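Local coordinates for ubiquitin domain-containing protein DSK2,putative (Plasmodium falciparum, PDB 6JL3), which probably acts as a shuttle factor that carries ubiquitinated cargo to the proteasome, with its ubiquitin-like domain recognising proteasomal receptors, at residues V38-V42 and E43-I47; G64-D67 and G68-M71. All coordinates share one frame; numbering follows the deposited sequence.

How the interactions relate
Both interactions illustrate how a small beta-grasp domain shapes the chain just before it enters a strand. Interaction 1 leads into strand 45-49 and interaction 2 into strand 70-75, antiparallel neighbours in one mixed sheet, with the contacts on opposite sides of the domain centre, their own centres about 19 Å apart. The strands bring them together where Ile-47 CG2 packs 3.6 Å from Met-71 SD. Interaction 1 is partly buried: a glutamine amide turns inward, donating to one backbone carbonyl of its own loop and one of helix 27-35. Interaction 2 lies at the surface, where an asparagine oxygen accepts from a backbone N-H and a water, and Met-71 is its one buried residue.

Interaction 1. Residues V38-V42 and E43-I47; sequences VDIPV and EAQRI
The side chain of Gln-45 lies across that of Ile-40, its CG 3.6 Å from Ile-40 CG2, and from there its amide reaches back to the main chain. NE2 donates to Ile-40 O over 3.0 Å in a fairly straight bond (N-H...O 162°). The acceptor lies close to the amide plane of Gln-45, while the donor sits above the plane of the Ile-40 carbonyl. Because the chain is extended beyond CG (chi2 -180°), the amide is carried far enough inward to meet a second acceptor, Lys-31 O on helix 27-35. Two carbonyls thus grip one buried nitrogen and fix which way the amide is turned. This is the tight side, closed by the helix and by Leu-73 of strand 70-75. Next to it in the chain the backbone makes a 3-10 turn, with Ala-44 N hydrogen-bonded to Pro-41 O at 2.9 Å and Gln-45 N to Val-42 O at 3.1 Å. The outer side is looser. Pro-41 CG rests on Ala-44 CB at 4.0 Å, and the Glu-43 carboxylate, its chain bent at chi2 (86°), folds back to leave OE2 4.0 Å from Val-42 CB, a loose contact at an exposed residue. Just past the turn, Arg-46 NH1 donates to both Glu-43 O and Gln-45 O, which lie near its guanidinium plane. A buried glutamine at the start of the third strand, pinning the loop that follows the helix, is found at the same place in ubiquitin and marks this connection of the beta-grasp fold.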
loop_
_atom_site.group_PDB
_atom_site.type_symbol
_atom_site.label_atom_id
_atom_site.label_comp_id
_atom_site.label_asym_id
_atom_site.label_seq_id
_atom_site.Cartn_x
_atom_site.Cartn_y
_atom_site.Cartn_z
ATOM N N VAL A 38 -9.003 -1.338 6.139
ATOM C CA VAL A 38 -9.798 -2.420 5.573
ATOM C C VAL A 38 -9.566 -3.672 6.405
ATOM O O VAL A 38 -8.575 -3.795 7.127
ATOM C CB VAL A 38 -9.468 -2.694 4.087
ATOM C CG1 VAL A 38 -9.770 -1.467 3.249
ATOM C CG2 VAL A 38 -8.018 -3.135 3.896
ATOM N N ASP A 39 -10.497 -4.618 6.281
ATOM C CA ASP A 39 -10.499 -5.824 7.108
ATOM C C ASP A 39 -9.659 -6.933 6.476
ATOM O O ASP A 39 -10.143 -8.026 6.178
ATOM C CB ASP A 39 -11.936 -6.278 7.339
ATOM C CG ASP A 39 -12.048 -7.431 8.315
ATOM O OD1 ASP A 39 -11.221 -7.526 9.243
ATOM O OD2 ASP A 39 -12.982 -8.242 8.144
ATOM N N ILE A 40 -8.370 -6.635 6.270
ATOM C CA ILE A 40 -7.392 -7.623 5.845
ATOM C C ILE A 40 -6.198 -7.491 6.778
ATOM O O ILE A 40 -5.555 -6.436 6.811
ATOM C CB ILE A 40 -6.943 -7.435 4.386
ATOM C CG1 ILE A 40 -8.139 -7.365 3.438
ATOM C CG2 ILE A 40 -6.013 -8.579 3.979
ATOM C CD1 ILE A 40 -7.750 -7.086 1.993
ATOM N N PRO A 41 -5.854 -8.517 7.557
ATOM C CA PRO A 41 -4.713 -8.398 8.469
ATOM C C PRO A 41 -3.407 -8.342 7.696
ATOM O O PRO A 41 -3.294 -8.812 6.561
ATOM C CB PRO A 41 -4.794 -9.668 9.321
ATOM C CG PRO A 41 -5.492 -10.657 8.446
ATOM C CD PRO A 41 -6.460 -9.863 7.596
ATOM N N VAL A 42 -2.397 -7.763 8.347
ATOM C CA VAL A 42 -1.131 -7.476 7.673
ATOM C C VAL A 42 -0.584 -8.717 6.982
ATOM O O VAL A 42 -0.131 -8.663 5.833
ATOM C CB VAL A 42 -0.126 -6.898 8.682
ATOM C CG1 VAL A 42 1.287 -6.971 8.139
ATOM C CG2 VAL A 42 -0.520 -5.479 9.035
ATOM N N GLU A 43 -0.593 -9.846 7.681
ATOM C CA GLU A 43 0.048 -11.049 7.168
ATOM C C GLU A 43 -0.667 -11.630 5.954
ATOM O O GLU A 43 -0.052 -12.394 5.203
ATOM C CB GLU A 43 0.174 -12.071 8.298
ATOM C CG GLU A 43 1.045 -11.591 9.467
ATOM C CD GLU A 43 0.296 -10.762 10.510
ATOM O OE1 GLU A 43 0.936 -10.367 11.505
ATOM O OE2 GLU A 43 -0.918 -10.501 10.346
ATOM N N ALA A 44 -1.934 -11.282 5.731
ATOM C CA ALA A 44 -2.668 -11.761 4.563
ATOM C C ALA A 44 -2.618 -10.795 3.388
ATOM O O ALA A 44 -3.091 -11.138 2.300
ATOM C CB ALA A 44 -4.136 -12.007 4.917
ATOM N N GLN A 45 -2.075 -9.597 3.582
ATOM C CA GLN A 45 -2.084 -8.592 2.538
ATOM C C GLN A 45 -0.974 -8.809 1.529
ATOM O O GLN A 45 0.172 -9.110 1.888
ATOM C CB GLN A 45 -1.854 -7.216 3.139
ATOM C CG GLN A 45 -2.967 -6.680 3.970
ATOM C CD GLN A 45 -2.650 -5.311 4.523
ATOM O OE1 GLN A 45 -1.858 -4.557 3.951
ATOM N NE2 GLN A 45 -3.256 -4.980 5.653
ATOM N N ARG A 46 -1.302 -8.577 0.261
ATOM C CA ARG A 46 -0.298 -8.458 -0.794
ATOM C C ARG A 46 -0.554 -7.132 -1.497
ATOM O O ARG A 46 -1.664 -6.898 -2.004
ATOM C CB ARG A 46 -0.396 -9.633 -1.774
ATOM C CG ARG A 46 -0.250 -11.005 -1.119
ATOM C CD ARG A 46 1.144 -11.227 -0.532
ATOM N NE ARG A 46 1.280 -12.552 0.073
ATOM C CZ ARG A 46 1.080 -12.819 1.357
ATOM N NH1 ARG A 46 0.733 -11.857 2.200
ATOM N NH2 ARG A 46 1.231 -14.058 1.806
ATOM N N ILE A 47 0.441 -6.243 -1.476
ATOM C CA ILE A 47 0.350 -4.954 -2.151
ATOM C C ILE A 47 0.984 -5.085 -3.528
ATOM O O ILE A 47 2.161 -5.470 -3.652
ATOM C CB ILE A 47 0.990 -3.830 -1.325
ATOM C CG1 ILE A 47 0.261 -3.677 0.014
ATOM C CG2 ILE A 47 0.969 -2.533 -2.129
ATOM C CD1 ILE A 47 0.836 -2.611 0.931
#

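Interaction 2. Residues G64-D67 and G68-M71; sequences GVAD and GNTM
Between Ala-66 and Asn-69 the backbone reverses in a type II beta turn; residues 64-67 enter it and 68-71 leave it, their end-to-end directions 125° apart. The turn delivers the chain to strand 70-75, the central strand of the ubiquitin-like beta-grasp sheet. Asn-69 N closes it by donating to Ala-66 O over 3.0 Å. Gly-68 occupies the third position, where the positive phi of 99° suits a glycine, which has no side chain to meet the carbonyl oxygen of Asp-67. The side chain of Asn-69 then bonds to Ala-66 a second time. With CG beside its own backbone N and anti to the carbonyl carbon (chi1 -78°), the amide folds back over Ala-66, and OD1 accepts Ala-66 N at 2.8 Å, the donor standing above the plane of the side-chain carbonyl. Ala-66 is therefore held through both its N-H and its C=O, which ties the turn to the approach before it. Ala-66 CB lies 3.6 Å from Asn-69 OD1, alongside the amide. The carboxylate of Asp-67 turns to another strand: OD1 accepts Asn-6 N of strand 5-11 and so fastens the corner of the turn to it. On the inner side, Val-65 and Met-71 cross at about a right angle, and the extended methionine brings CE to within 3.7 Å of Val-65 CG2. Toward solvent, one water donates to both Gly-64 O and Asn-69 OD1, lying 2.7 Å from that OD1 and giving it a second bond.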
loop_
_atom_site.group_PDB
_atom_site.type_symbol
_atom_site.label_atom_id
_atom_site.label_comp_id
_atom_site.label_asym_id
_atom_site.label_seq_id
_atom_site.Cartn_x
_atom_site.Cartn_y
_atom_site.Cartn_z
ATOM N N GLY A 64 9.775 3.954 -6.450
ATOM C CA GLY A 64 9.383 5.169 -7.129
ATOM C C GLY A 64 7.951 5.596 -6.899
ATOM O O GLY A 64 7.342 6.177 -7.800
ATOM N N VAL A 65 7.403 5.342 -5.709
ATOM C CA VAL A 65 6.028 5.734 -5.425
ATOM C C VAL A 65 5.902 7.241 -5.558
ATOM O O VAL A 65 6.784 8.001 -5.137
ATOM C CB VAL A 65 5.626 5.250 -4.023
ATOM C CG1 VAL A 65 6.438 5.967 -2.970
ATOM C CG2 VAL A 65 4.134 5.461 -3.779
ATOM N N ALA A 66 4.797 7.682 -6.143
ATOM C CA ALA A 66 4.579 9.094 -6.428
ATOM C C ALA A 66 3.186 9.514 -5.985
ATOM O O ALA A 66 2.252 8.707 -5.952
ATOM C CB ALA A 66 4.729 9.381 -7.926
ATOM N N ASP A 67 3.063 10.796 -5.660
ATOM C CA ASP A 67 1.804 11.392 -5.223
ATOM C C ASP A 67 0.707 11.157 -6.248
ATOM O O ASP A 67 0.839 11.536 -7.417
ATOM C CB ASP A 67 2.053 12.891 -5.038
ATOM C CG ASP A 67 0.965 13.604 -4.269
ATOM O OD1 ASP A 67 0.028 12.962 -3.773
ATOM O OD2 ASP A 67 1.060 14.839 -4.173
ATOM N N GLY A 68 -0.367 10.511 -5.804
ATOM C CA GLY A 68 -1.501 10.206 -6.653
ATOM C C GLY A 68 -1.520 8.796 -7.201
ATOM O O GLY A 68 -2.521 8.406 -7.810
ATOM N N ASN A 69 -0.453 8.024 -7.009
ATOM C CA ASN A 69 -0.422 6.662 -7.520
ATOM C C ASN A 69 -1.527 5.818 -6.887
ATOM O O ASN A 69 -1.950 6.053 -5.750
ATOM C CB ASN A 69 0.927 5.984 -7.214
ATOM C CG ASN A 69 2.083 6.407 -8.137
ATOM O OD1 ASN A 69 3.240 6.095 -7.840
ATOM N ND2 ASN A 69 1.787 7.092 -9.236
ATOM N N THR A 70 -1.957 4.803 -7.628
ATOM C CA THR A 70 -2.886 3.794 -7.148
ATOM C C THR A 70 -2.170 2.452 -7.080
ATOM O O THR A 70 -1.408 2.093 -7.979
ATOM C CB THR A 70 -4.115 3.692 -8.067
ATOM O OG1 THR A 70 -4.802 4.951 -8.077
ATOM C CG2 THR A 70 -5.068 2.601 -7.597
ATOM N N MET A 71 -2.393 1.733 -5.991
ATOM C CA MET A 71 -1.924 0.372 -5.810
ATOM C C MET A 71 -3.134 -0.530 -5.624
ATOM O O MET A 71 -4.238 -0.071 -5.315
ATOM C CB MET A 71 -1.033 0.270 -4.572
ATOM C CG MET A 71 0.138 1.233 -4.583
ATOM S SD MET A 71 1.306 0.886 -3.261
ATOM C CE MET A 71 2.544 2.146 -3.541
HETATM O O HOH W 1 5.058 5.878 -9.890
#